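Nucleotidyl transferase AbiEii/AbiGii toxin family protein (Mycobacterium tuberculosis, PDB 6Y56) acts as a nucleotidyltransferase toxin of a toxin-antitoxin system, thought to inhibit growth by inactivating tRNA acceptor stems. Local coordinates at residues L140-L145 with G154-P159; K56-N61 with P136-A141; L46-G51 with L69-P74. All blocks are in the same frame, centred on the assembly; numbering follows the deposited sequence.

In the fold
From the N terminus, interaction 3 forms first: strand 47-49 runs out, helix 50-59 follows, and the chain returns at 69-74 to pair beside its own start. Interaction 2 crosses it, since its first segment, 56-61, ends that same helix within the loop of interaction 3, while its partner, 136-141, comes only after the rest of the central sheet. Interaction 1 starts where interaction 2 ends, on strand 138-141, and closes a hairpin with 154-159. Strand 157-160 reaches back to the beginning, Pro159 O lying 3.0 Å from Phe48 N, a probable hydrogen bond. The three contacts thus tie helix 50-59, the edge of the six-stranded sheet and the two-stranded hairpin together.

Interaction 1 of 3, residues L140-L145 with G154-P159; sequences LAFIQL and GLPTLP
Phe142 lies across Leu155, Pro156 and Leu158 and contributes the largest share of the buried surface. Its side chain leaves the backbone toward 154-159, with CG anti to the carbonyl carbon (chi1 -76°). Leu155 crosses it at about a right angle: CB sits over one face in a CH-pi contact, 4.2 Å from the ring centroid and 23° off the normal, while Leu155 CD1 packs 3.8 Å from Phe142 CD2. At the ring edge Pro156 O approaches Phe142 CD1 to 3.3 Å, near the ring plane. Leu158 comes in obliquely, its CD1 3.9 Å from Phe142 CE1. Helix 19-38 adds to this apolar cluster through Leu32, which also touches Phe142.

Pro156 O has a second role. One water receives the N-H of Phe142 and donates to Pro156 O, both at 2.9 Å, bridging the two backbones beside the Leu140-Leu158 pair. There the strands meet directly. Leu140 and Leu158 form an antiparallel hydrogen-bonded pair, with Leu140 N to Leu158 O at 2.8 Å and Leu158 N to Leu140 O at 2.9 Å, so the two leucines project from the same face of the sheet. The whole is a two-stranded antiparallel beta hairpin with a long connection, with a water and the buried Phe142 joining the two chains on the side of the connecting loop.

Interaction 2 of 3, residues K56-N61 with P136-A141; sequences KCRLGN and PSELLA
Arg58 and Glu138 meet in a salt bridge in which both terminal nitrogens of the guanidinium grip a single oxygen. NH1 and NH2 of Arg58 each lie 2.9 Å from Glu138 OE1, which sits in the guanidinium plane at its edge. Both bonds are bent at the hydrogen, as one acceptor shared by two N-H groups implies. The carboxylate is turned by 40° against the guanidinium plane. NH2 meets OE1 nearly in line with the C-O bond, whereas NH1 arrives from above the carboxylate. Glu138 places its CG anti to the backbone N (chi1 -169°) and is extended beyond it, and Arg58 is extended from CG to NE; the two chains cross obliquely between the end of helix 50-59 and strand 138-141.

Leu140 crosses Arg58 at about a right angle. Its CD1 lies over the centre of one guanidinium face, 3.5 Å from the plane, so that this face of the charged group rests on a methyl while its edge holds the carboxylate. The same CD1 packs 3.9 Å from Cys57 CB. Cys57 CB and SG both lie alongside Ala141 O, SG at 3.7 Å. A water donates to both Cys57 O and Ala141 O, at 2.7 Å each, and so links the two backbones.

Around the contact, Arg58 NH2 also donates to Val161 O, just past strand 157-160, and Cys57 touches Val160 of that strand. Lys56 reaches away to salt bridges with Asp29 and Asp25, and helix 50-59 thus has contacts to both strand 138-141 and helix 19-38.

Interaction 3 of 3, residues L46-G51 with L69-P74; sequences LVFKGG and LDFSAP
Val47 O receives the N-H of Ser72 at 2.8 Å and is also approached by Phe71 CA at 3.2 Å in a CA-H...O contact. Strands 47-49 and 68-72 pair antiparallel at one end of the six-stranded sheet of the nucleotidyltransferase fold. Gly50-Gly51 at the start of helix 50-59 and the Asp68-Leu69-Asp70 sequence match the GG/GS and DxD motifs of nucleotidyltransferases, consistent with this being part of the active site. Val47 N returns the bond to Ser72 O at 3.0 Å, and Lys49 N reaches Asp70 O at 3.0 Å. Beside that bond a water donates to Lys49 O and accepts from Asp70 N, linking the two backbones.

Lys49 and Ser72 lie on one face, Phe48 and Phe71 on the other. Lys49 puts its CG between the backbone N and the carbonyl carbon (chi1 66°), and its chain runs beside strand 69-72. Its NZ forms a salt bridge with Glu169; a water links it weakly to Asp70 OD2. The Phe48 and Phe71 rings meet obliquely, centroids 5.7 Å apart and planes at 33°, and both touch Leu32 of helix 19-38. Leu69 CD2 adds to this layer, 3.9 Å from Phe48 CE1, and Leu46 CD1 closes it at 3.7 Å from Phe71 CB.

Interaction 1 of 3, residues L140-L145 with G154-P159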
ATOM      1  N   LEU A 140      -0.315  11.050 -10.023  1.00 13.11           N
ATOM      2  CA  LEU A 140       0.510  10.182 -10.895  1.00 13.00           C
ATOM      3  C   LEU A 140      -0.334   9.408 -11.905  1.00 13.00           C
ATOM      4  O   LEU A 140      -1.449   8.990 -11.584  1.00 14.37           O
ATOM      5  CB  LEU A 140       1.244   9.162 -10.017  1.00 14.60           C
ATOM      6  CG  LEU A 140       2.335   9.693  -9.090  1.00 14.63           C
ATOM      7  CD1 LEU A 140       2.945   8.553  -8.288  1.00 16.43           C
ATOM      8  CD2 LEU A 140       3.410  10.412  -9.885  1.00 18.74           C
ATOM      9  N   ALA A 141       0.214   9.284 -13.105  1.00 13.89           N
ATOM     10  CA  ALA A 141      -0.296   8.350 -14.098  1.00 14.18           C
ATOM     11  C   ALA A 141       0.066   6.910 -13.717  1.00 13.83           C
ATOM     12  O   ALA A 141       0.981   6.657 -12.933  1.00 16.22           O
ATOM     13  CB  ALA A 141       0.264   8.655 -15.502  1.00 15.23           C
ATOM     14  N   PHE A 142      -0.690   5.957 -14.265  1.00 12.67           N
ATOM     15  CA  PHE A 142      -0.290   4.560 -14.166  1.00 13.51           C
ATOM     16  C   PHE A 142       0.929   4.316 -15.051  1.00 14.88           C
ATOM     17  O   PHE A 142       1.037   4.876 -16.149  1.00 16.93           O
ATOM     18  CB  PHE A 142      -1.406   3.654 -14.684  1.00 14.86           C
ATOM     19  CG  PHE A 142      -2.568   3.494 -13.735  1.00 14.40           C
ATOM     20  CD1 PHE A 142      -3.294   4.584 -13.262  1.00 15.17           C
ATOM     21  CD2 PHE A 142      -2.939   2.234 -13.322  1.00 14.34           C
ATOM     22  CE1 PHE A 142      -4.379   4.394 -12.386  1.00 16.48           C
ATOM     23  CE2 PHE A 142      -4.018   2.040 -12.461  1.00 15.20           C
ATOM     24  CZ  PHE A 142      -4.732   3.113 -11.993  1.00 15.85           C
ATOM     25  N   ILE A 143       1.874   3.515 -14.558  1.00 13.81           N
ATOM     26  CA  ILE A 143       2.976   3.057 -15.403  1.00 14.32           C
ATOM     27  C   ILE A 143       2.383   2.244 -16.541  1.00 14.72           C
ATOM     28  O   ILE A 143       1.585   1.327 -16.312  1.00 15.63           O
ATOM     29  CB  ILE A 143       3.954   2.221 -14.566  1.00 14.56           C
ATOM     30  CG1 ILE A 143       4.481   3.022 -13.368  1.00 16.86           C
ATOM     31  CG2 ILE A 143       5.079   1.695 -15.435  1.00 17.86           C
ATOM     32  CD1 ILE A 143       5.386   4.173 -13.761  1.00 18.70           C
ATOM     33  N   GLN A 144       2.745   2.591 -17.773  1.00 15.77           N
ATOM     34  CA  GLN A 144       2.129   1.958 -18.938  1.00 17.61           C
ATOM     35  C   GLN A 144       2.620   0.526 -19.104  1.00 18.05           C
ATOM     36  O   GLN A 144       3.828   0.267 -19.118  1.00 19.49           O
ATOM     37  CB  GLN A 144       2.442   2.761 -20.198  1.00 19.85           C
ATOM     38  CG  GLN A 144       1.700   4.084 -20.266  1.00 25.24           C
ATOM     39  CD  GLN A 144       2.054   4.905 -21.493  1.00 35.19           C
ATOM     40  OE1 GLN A 144       2.949   4.549 -22.261  1.00 39.13           O
ATOM     41  NE2 GLN A 144       1.360   6.023 -21.673  1.00 38.70           N
ATOM     42  N   LEU A 145       1.680  -0.404 -19.230  1.00 15.74           N
ATOM     43  CA  LEU A 145       1.968  -1.819 -19.403  1.00 16.86           C
ATOM     44  C   LEU A 145       1.254  -2.318 -20.651  1.00 17.07           C
ATOM     45  O   LEU A 145       0.219  -1.771 -21.031  1.00 17.95           O
ATOM     46  CB  LEU A 145       1.490  -2.622 -18.183  1.00 17.09           C
ATOM     47  CG  LEU A 145       2.084  -2.206 -16.834  1.00 16.97           C
ATOM     48  CD1 LEU A 145       1.556  -3.117 -15.725  1.00 17.70           C
ATOM     49  CD2 LEU A 145       3.601  -2.218 -16.861  1.00 20.23           C
ATOM     50  N   GLY A 154      -8.674   4.906 -21.325  1.00 19.50           N
ATOM     51  CA  GLY A 154      -7.395   5.349 -20.797  1.00 18.25           C
ATOM     52  C   GLY A 154      -7.421   5.381 -19.277  1.00 17.65           C
ATOM     53  O   GLY A 154      -8.414   5.771 -18.668  1.00 18.86           O
ATOM     54  N   LEU A 155      -6.312   4.964 -18.673  1.00 17.60           N
ATOM     55  CA  LEU A 155      -6.246   4.933 -17.222  1.00 15.61           C
ATOM     56  C   LEU A 155      -6.109   6.353 -16.667  1.00 16.37           C
ATOM     57  O   LEU A 155      -5.518   7.228 -17.306  1.00 18.29           O
ATOM     58  CB  LEU A 155      -5.070   4.070 -16.775  1.00 15.46           C
ATOM     59  CG  LEU A 155      -5.361   2.574 -16.966  1.00 16.08           C
ATOM     60  CD1 LEU A 155      -4.085   1.764 -16.914  1.00 16.91           C
ATOM     61  CD2 LEU A 155      -6.381   2.058 -15.952  1.00 17.44           C
ATOM     62  N   PRO A 156      -6.644   6.603 -15.477  1.00 15.39           N
ATOM     63  CA  PRO A 156      -6.666   7.961 -14.932  1.00 14.63           C
ATOM     64  C   PRO A 156      -5.331   8.344 -14.309  1.00 15.62           C
ATOM     65  O   PRO A 156      -4.438   7.519 -14.107  1.00 16.17           O
ATOM     66  CB  PRO A 156      -7.729   7.852 -13.835  1.00 17.11           C
ATOM     67  CG  PRO A 156      -7.598   6.432 -13.346  1.00 16.96           C
ATOM     68  CD  PRO A 156      -7.370   5.651 -14.615  1.00 15.21           C
ATOM     69  N   THR A 157      -5.214   9.625 -13.990  1.00 15.43           N
ATOM     70  CA  THR A 157      -4.200  10.069 -13.050  1.00 15.21           C
ATOM     71  C   THR A 157      -4.856  10.172 -11.685  1.00 14.74           C
ATOM     72  O   THR A 157      -6.015  10.585 -11.573  1.00 16.26           O
ATOM     73  CB  THR A 157      -3.580  11.408 -13.459  1.00 15.89           C
ATOM     74  OG1 THR A 157      -4.582  12.435 -13.554  1.00 17.63           O
ATOM     75  CG2 THR A 157      -2.871  11.276 -14.792  1.00 17.83           C
ATOM     76  N   LEU A 158      -4.123   9.752 -10.652  1.00 14.22           N
ATOM     77  CA  LEU A 158      -4.687   9.679  -9.310  1.00 13.76           C
ATOM     78  C   LEU A 158      -3.724  10.308  -8.316  1.00 12.12           C
ATOM     79  O   LEU A 158      -2.506  10.157  -8.457  1.00 12.62           O
ATOM     80  CB  LEU A 158      -4.902   8.213  -8.900  1.00 15.35           C
ATOM     81  CG  LEU A 158      -5.981   7.452  -9.675  1.00 15.46           C
ATOM     82  CD1 LEU A 158      -5.972   6.008  -9.221  1.00 19.86           C
ATOM     83  CD2 LEU A 158      -7.332   8.086  -9.441  1.00 18.33           C
ATOM     84  N   PRO A 159      -4.233  10.993  -7.295  1.00 11.02           N
ATOM     85  CA  PRO A 159      -3.372  11.419  -6.185  1.00 12.35           C
ATOM     86  C   PRO A 159      -2.916  10.205  -5.397  1.00 12.21           C
ATOM     87  O   PRO A 159      -3.726   9.398  -4.937  1.00 12.27           O
ATOM     88  CB  PRO A 159      -4.274  12.327  -5.345  1.00 14.06           C
ATOM     89  CG  PRO A 159      -5.631  12.021  -5.766  1.00 19.59           C
ATOM     90  CD  PRO A 159      -5.622  11.441  -7.145  1.00 13.24           C
TER
HETATM   91  O   HOH W   1      -2.572   6.805 -16.269  1.00 19.03           O

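Interaction 2 of 3, residues K56-N61 with P136-A141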
ATOM      1  N   LYS A  56       0.994   0.330  -9.144  1.00 12.54           N
ATOM      2  CA  LYS A  56       0.287   0.939 -10.274  1.00 13.03           C
ATOM      3  C   LYS A  56       1.023   2.153 -10.816  1.00 12.61           C
ATOM      4  O   LYS A  56       1.034   2.383 -12.034  1.00 13.37           O
ATOM      5  CB  LYS A  56      -1.121   1.387  -9.870  1.00 13.42           C
ATOM      6  CG  LYS A  56      -2.026   0.292  -9.353  1.00 17.66           C
ATOM      7  CD  LYS A  56      -2.176  -0.835 -10.353  1.00 15.23           C
ATOM      8  CE  LYS A  56      -3.205  -1.851  -9.867  1.00 15.25           C
ATOM      9  NZ  LYS A  56      -3.441  -2.933 -10.871  1.00 16.94           N
ATOM     10  N   CYS A  57       1.607   2.960  -9.938  1.00 11.87           N
ATOM     11  CA  CYS A  57       1.983   4.314 -10.296  1.00 13.58           C
ATOM     12  C   CYS A  57       3.474   4.582 -10.173  1.00 15.75           C
ATOM     13  O   CYS A  57       3.924   5.657 -10.588  1.00 16.51           O
ATOM     14  CB  CYS A  57       1.199   5.305  -9.419  1.00 15.16           C
ATOM     15  SG  CYS A  57      -0.581   5.309  -9.806  1.00 16.08           S
ATOM     16  N   ARG A  58       4.251   3.645  -9.637  1.00 13.81           N
ATOM     17  CA  ARG A  58       5.688   3.851  -9.550  1.00 12.65           C
ATOM     18  C   ARG A  58       6.496   2.715 -10.154  1.00 15.30           C
ATOM     19  O   ARG A  58       7.489   2.981 -10.837  1.00 15.84           O
ATOM     20  CB  ARG A  58       6.084   4.069  -8.090  1.00 14.79           C
ATOM     21  CG  ARG A  58       5.421   5.307  -7.479  1.00 14.73           C
ATOM     22  CD  ARG A  58       6.095   5.731  -6.197  1.00 16.08           C
ATOM     23  NE  ARG A  58       5.332   6.746  -5.479  1.00 18.38           N
ATOM     24  CZ  ARG A  58       5.379   8.050  -5.709  1.00 19.19           C
ATOM     25  NH1 ARG A  58       6.167   8.535  -6.672  1.00 21.66           N
ATOM     26  NH2 ARG A  58       4.629   8.872  -4.967  1.00 14.52           N
ATOM     27  N   LEU A  59       6.106   1.462  -9.935  1.00 13.96           N
ATOM     28  CA  LEU A  59       6.913   0.329 -10.378  1.00 14.94           C
ATOM     29  C   LEU A  59       6.396  -0.341 -11.642  1.00 15.92           C
ATOM     30  O   LEU A  59       7.203  -0.751 -12.485  1.00 16.90           O
ATOM     31  CB  LEU A  59       7.029  -0.721  -9.263  1.00 15.03           C
ATOM     32  CG  LEU A  59       7.627  -0.236  -7.943  1.00 15.68           C
ATOM     33  CD1 LEU A  59       7.705  -1.394  -6.959  1.00 17.35           C
ATOM     34  CD2 LEU A  59       9.013   0.384  -8.127  1.00 18.12           C
ATOM     35  N   GLY A  60       5.087  -0.509 -11.781  1.00 14.87           N
ATOM     36  CA  GLY A  60       4.561  -1.285 -12.890  1.00 14.09           C
ATOM     37  C   GLY A  60       5.148  -2.682 -12.891  1.00 16.80           C
ATOM     38  O   GLY A  60       5.196  -3.366 -11.865  1.00 17.42           O
ATOM     39  N   ASN A  61       5.586  -3.118 -14.073  1.00 21.05           N
ATOM     40  CA  ASN A  61       6.110  -4.492 -14.311  1.00 25.17           C
ATOM     41  C   ASN A  61       7.372  -4.802 -13.497  1.00 21.45           C
ATOM     42  O   ASN A  61       7.688  -5.996 -13.365  1.00 25.12           O
ATOM     43  CB  ASN A  61       6.328  -4.749 -15.803  1.00 29.92           C
ATOM     44  CG  ASN A  61       7.398  -3.862 -16.401  1.00 31.10           C
ATOM     45  OD1 ASN A  61       8.284  -4.343 -17.100  1.00 43.12           O
ATOM     46  ND2 ASN A  61       7.330  -2.568 -16.138  1.00 34.21           N
ATOM     47  N   PRO A 136       1.516  16.251   1.184  1.00 15.38           N
ATOM     48  CA  PRO A 136       0.628  16.367   0.025  1.00 14.03           C
ATOM     49  C   PRO A 136       0.814  15.189  -0.914  1.00 15.05           C
ATOM     50  O   PRO A 136       1.915  14.665  -1.083  1.00 14.20           O
ATOM     51  CB  PRO A 136       1.080  17.672  -0.639  1.00 17.45           C
ATOM     52  CG  PRO A 136       1.748  18.439   0.451  1.00 22.44           C
ATOM     53  CD  PRO A 136       2.400  17.421   1.332  1.00 18.75           C
ATOM     54  N   SER A 137      -0.282  14.776  -1.535  1.00 12.81           N
ATOM     55  CA  SER A 137      -0.220  13.675  -2.484  1.00 13.32           C
ATOM     56  C   SER A 137       0.487  14.107  -3.765  1.00 12.14           C
ATOM     57  O   SER A 137       0.656  15.301  -4.050  1.00 14.52           O
ATOM     58  CB  SER A 137      -1.629  13.212  -2.855  1.00 13.50           C
ATOM     59  OG  SER A 137      -2.416  14.282  -3.338  1.00 15.88           O
ATOM     60  N   GLU A 138       0.878  13.113  -4.543  1.00 12.18           N
ATOM     61  CA  GLU A 138       1.488  13.310  -5.844  1.00 12.15           C
ATOM     62  C   GLU A 138       0.517  12.702  -6.827  1.00 13.77           C
ATOM     63  O   GLU A 138       0.261  11.495  -6.826  1.00 13.33           O
ATOM     64  CB  GLU A 138       2.821  12.587  -5.900  1.00 14.52           C
ATOM     65  CG  GLU A 138       3.673  12.932  -7.116  1.00 17.07           C
ATOM     66  CD  GLU A 138       5.008  12.221  -7.175  1.00 19.66           C
ATOM     67  OE1 GLU A 138       5.243  11.311  -6.360  1.00 20.93           O
ATOM     68  OE2 GLU A 138       5.821  12.590  -8.043  1.00 21.66           O
ATOM     69  N   LEU A 139       0.096  13.551  -7.773  1.00 14.75           N
ATOM     70  CA  LEU A 139      -0.808  13.152  -8.883  1.00 14.90           C
ATOM     71  C   LEU A 139       0.010  12.332  -9.882  1.00 15.16           C
ATOM     72  O   LEU A 139       0.896  12.905 -10.544  1.00 21.23           O
ATOM     73  CB  LEU A 139      -1.363  14.408  -9.555  1.00 13.81           C
ATOM     74  CG  LEU A 139      -2.385  14.141 -10.655  1.00 14.38           C
ATOM     75  CD1 LEU A 139      -3.633  13.493 -10.080  1.00 13.79           C
ATOM     76  CD2 LEU A 139      -2.733  15.422 -11.396  1.00 18.05           C
ATOM     77  N   LEU A 140      -0.315  11.050 -10.023  1.00 13.11           N
ATOM     78  CA  LEU A 140       0.510  10.182 -10.895  1.00 13.00           C
ATOM     79  C   LEU A 140      -0.334   9.408 -11.905  1.00 13.00           C
ATOM     80  O   LEU A 140      -1.449   8.990 -11.584  1.00 14.37           O
ATOM     81  CB  LEU A 140       1.244   9.162 -10.017  1.00 14.60           C
ATOM     82  CG  LEU A 140       2.335   9.693  -9.090  1.00 14.63           C
ATOM     83  CD1 LEU A 140       2.945   8.553  -8.288  1.00 16.43           C
ATOM     84  CD2 LEU A 140       3.410  10.412  -9.885  1.00 18.74           C
ATOM     85  N   ALA A 141       0.214   9.284 -13.105  1.00 13.89           N
ATOM     86  CA  ALA A 141      -0.296   8.350 -14.098  1.00 14.18           C
ATOM     87  C   ALA A 141       0.066   6.910 -13.717  1.00 13.83           C
ATOM     88  O   ALA A 141       0.981   6.657 -12.933  1.00 16.22           O
ATOM     89  CB  ALA A 141       0.264   8.655 -15.502  1.00 15.23           C
TER
HETATM   90  O   HOH W   2       3.517   7.453 -12.624  1.00 21.42           O

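Interaction 3 of 3, residues L46-G51 with L69-P74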
ATOM      1  N   LEU A  46      -9.457  11.703  -0.414  1.00 13.90           N
ATOM      2  CA  LEU A  46      -9.269  10.322  -0.856  1.00 12.49           C
ATOM      3  C   LEU A  46      -7.942  10.259  -1.600  1.00 12.66           C
ATOM      4  O   LEU A  46      -7.796  10.879  -2.662  1.00 13.55           O
ATOM      5  CB  LEU A  46     -10.421   9.901  -1.756  1.00 13.62           C
ATOM      6  CG  LEU A  46     -10.423   8.439  -2.181  1.00 13.93           C
ATOM      7  CD1 LEU A  46     -10.632   7.498  -0.989  1.00 14.98           C
ATOM      8  CD2 LEU A  46     -11.487   8.218  -3.249  1.00 16.19           C
ATOM      9  N   VAL A  47      -6.972   9.543  -1.041  1.00 11.37           N
ATOM     10  CA  VAL A  47      -5.647   9.408  -1.638  1.00 12.35           C
ATOM     11  C   VAL A  47      -5.328   7.921  -1.739  1.00 11.81           C
ATOM     12  O   VAL A  47      -5.512   7.180  -0.770  1.00 12.54           O
ATOM     13  CB  VAL A  47      -4.573  10.151  -0.814  1.00 11.50           C
ATOM     14  CG1 VAL A  47      -3.197   9.933  -1.410  1.00 12.14           C
ATOM     15  CG2 VAL A  47      -4.880  11.641  -0.785  1.00 13.92           C
ATOM     16  N   PHE A  48      -4.846   7.490  -2.905  1.00 11.55           N
ATOM     17  CA  PHE A  48      -4.449   6.105  -3.140  1.00 11.50           C
ATOM     18  C   PHE A  48      -3.077   5.872  -2.511  1.00 13.00           C
ATOM     19  O   PHE A  48      -2.151   6.662  -2.710  1.00 11.23           O
ATOM     20  CB  PHE A  48      -4.406   5.936  -4.662  1.00 12.50           C
ATOM     21  CG  PHE A  48      -4.171   4.532  -5.163  1.00 11.48           C
ATOM     22  CD1 PHE A  48      -4.563   3.407  -4.450  1.00 11.98           C
ATOM     23  CD2 PHE A  48      -3.579   4.358  -6.413  1.00 12.48           C
ATOM     24  CE1 PHE A  48      -4.345   2.124  -4.956  1.00 14.59           C
ATOM     25  CE2 PHE A  48      -3.371   3.090  -6.923  1.00 13.39           C
ATOM     26  CZ  PHE A  48      -3.752   1.978  -6.198  1.00 13.78           C
ATOM     27  N   LYS A  49      -2.929   4.793  -1.748  1.00 12.23           N
ATOM     28  CA  LYS A  49      -1.665   4.566  -1.034  1.00 11.70           C
ATOM     29  C   LYS A  49      -1.334   3.075  -0.997  1.00 11.59           C
ATOM     30  O   LYS A  49      -1.908   2.268  -1.725  1.00 12.63           O
ATOM     31  CB  LYS A  49      -1.694   5.204   0.362  1.00 12.38           C
ATOM     32  CG  LYS A  49      -2.687   4.578   1.325  1.00 13.16           C
ATOM     33  CD  LYS A  49      -2.628   5.314   2.667  1.00 15.25           C
ATOM     34  CE  LYS A  49      -3.432   4.610   3.730  1.00 19.07           C
ATOM     35  NZ  LYS A  49      -2.501   3.858   4.603  1.00 22.13           N
ATOM     36  N   GLY A  50      -0.344   2.723  -0.177  1.00 13.24           N
ATOM     37  CA  GLY A  50       0.006   1.335   0.035  1.00 13.24           C
ATOM     38  C   GLY A  50       0.770   0.705  -1.114  1.00 13.96           C
ATOM     39  O   GLY A  50       1.106   1.327  -2.124  1.00 13.04           O
ATOM     40  N   GLY A  51       1.025  -0.593  -0.945  1.00 13.34           N
ATOM     41  CA  GLY A  51       1.823  -1.329  -1.915  1.00 13.77           C
ATOM     42  C   GLY A  51       1.216  -1.366  -3.301  1.00 14.16           C
ATOM     43  O   GLY A  51       1.940  -1.442  -4.289  1.00 14.26           O
ATOM     44  N   LEU A  69      -6.299  -2.860  -2.033  1.00 15.80           N
ATOM     45  CA  LEU A  69      -6.442  -1.468  -2.405  1.00 15.45           C
ATOM     46  C   LEU A  69      -6.550  -0.689  -1.110  1.00 16.42           C
ATOM     47  O   LEU A  69      -7.430  -0.971  -0.292  1.00 20.10           O
ATOM     48  CB  LEU A  69      -7.685  -1.273  -3.268  1.00 17.15           C
ATOM     49  CG  LEU A  69      -7.556  -1.821  -4.695  1.00 18.85           C
ATOM     50  CD1 LEU A  69      -8.879  -1.711  -5.422  1.00 19.09           C
ATOM     51  CD2 LEU A  69      -6.466  -1.094  -5.484  1.00 18.00           C
ATOM     52  N   ASP A  70      -5.628   0.237  -0.893  1.00 14.06           N
ATOM     53  CA  ASP A  70      -5.578   1.016   0.332  1.00 14.44           C
ATOM     54  C   ASP A  70      -5.750   2.479  -0.027  1.00 12.12           C
ATOM     55  O   ASP A  70      -5.136   2.967  -0.980  1.00 12.77           O
ATOM     56  CB  ASP A  70      -4.220   0.874   1.011  1.00 14.38           C
ATOM     57  CG  ASP A  70      -3.957  -0.527   1.523  1.00 23.85           C
ATOM     58  OD1 ASP A  70      -4.877  -1.136   2.104  1.00 31.83           O
ATOM     59  OD2 ASP A  70      -2.813  -1.015   1.371  1.00 29.91           O
ATOM     60  N   PHE A  71      -6.574   3.176   0.743  1.00 12.36           N
ATOM     61  CA  PHE A  71      -6.796   4.594   0.556  1.00 12.51           C
ATOM     62  C   PHE A  71      -6.705   5.286   1.900  1.00 11.93           C
ATOM     63  O   PHE A  71      -7.014   4.700   2.944  1.00 14.63           O
ATOM     64  CB  PHE A  71      -8.181   4.893  -0.027  1.00 13.97           C
ATOM     65  CG  PHE A  71      -8.440   4.223  -1.332  1.00 11.95           C
ATOM     66  CD1 PHE A  71      -8.046   4.818  -2.518  1.00 12.83           C
ATOM     67  CD2 PHE A  71      -9.075   2.990  -1.384  1.00 14.82           C
ATOM     68  CE1 PHE A  71      -8.276   4.199  -3.743  1.00 14.38           C
ATOM     69  CE2 PHE A  71      -9.308   2.364  -2.604  1.00 14.75           C
ATOM     70  CZ  PHE A  71      -8.902   2.959  -3.782  1.00 14.71           C
ATOM     71  N   SER A  72      -6.289   6.548   1.866  1.00 12.29           N
ATOM     72  CA  SER A  72      -6.484   7.434   3.000  1.00 13.24           C
ATOM     73  C   SER A  72      -7.795   8.165   2.762  1.00 12.67           C
ATOM     74  O   SER A  72      -7.974   8.795   1.710  1.00 13.45           O
ATOM     75  CB  SER A  72      -5.339   8.432   3.121  1.00 15.87           C
ATOM     76  OG  SER A  72      -5.644   9.406   4.108  1.00 15.40           O
ATOM     77  N   ALA A  73      -8.716   8.058   3.714  1.00 12.46           N
ATOM     78  CA  ALA A  73     -10.030   8.690   3.596  1.00 13.29           C
ATOM     79  C   ALA A  73     -10.504   9.040   4.988  1.00 13.62           C
ATOM     80  O   ALA A  73     -11.183   8.249   5.652  1.00 13.45           O
ATOM     81  CB  ALA A  73     -11.034   7.762   2.909  1.00 14.23           C
ATOM     82  N   PRO A  74     -10.182  10.246   5.472  1.00 13.49           N
ATOM     83  CA  PRO A  74     -10.544  10.592   6.855  1.00 16.44           C
ATOM     84  C   PRO A  74     -12.042  10.631   7.143  1.00 17.10           C
ATOM     85  O   PRO A  74     -12.422  10.499   8.315  1.00 20.06           O
ATOM     86  CB  PRO A  74      -9.897  11.970   7.050  1.00 15.64           C
ATOM     87  CG  PRO A  74      -8.746  11.983   6.083  1.00 21.70           C
ATOM     88  CD  PRO A  74      -9.244  11.223   4.881  1.00 16.05           C
TER
HETATM   89  O   HOH W   3      -3.358   0.150  -2.439  1.00 16.99           O
HETATM   90  O   HOH W   4      -1.414   1.195   3.192  1.00 30.89           O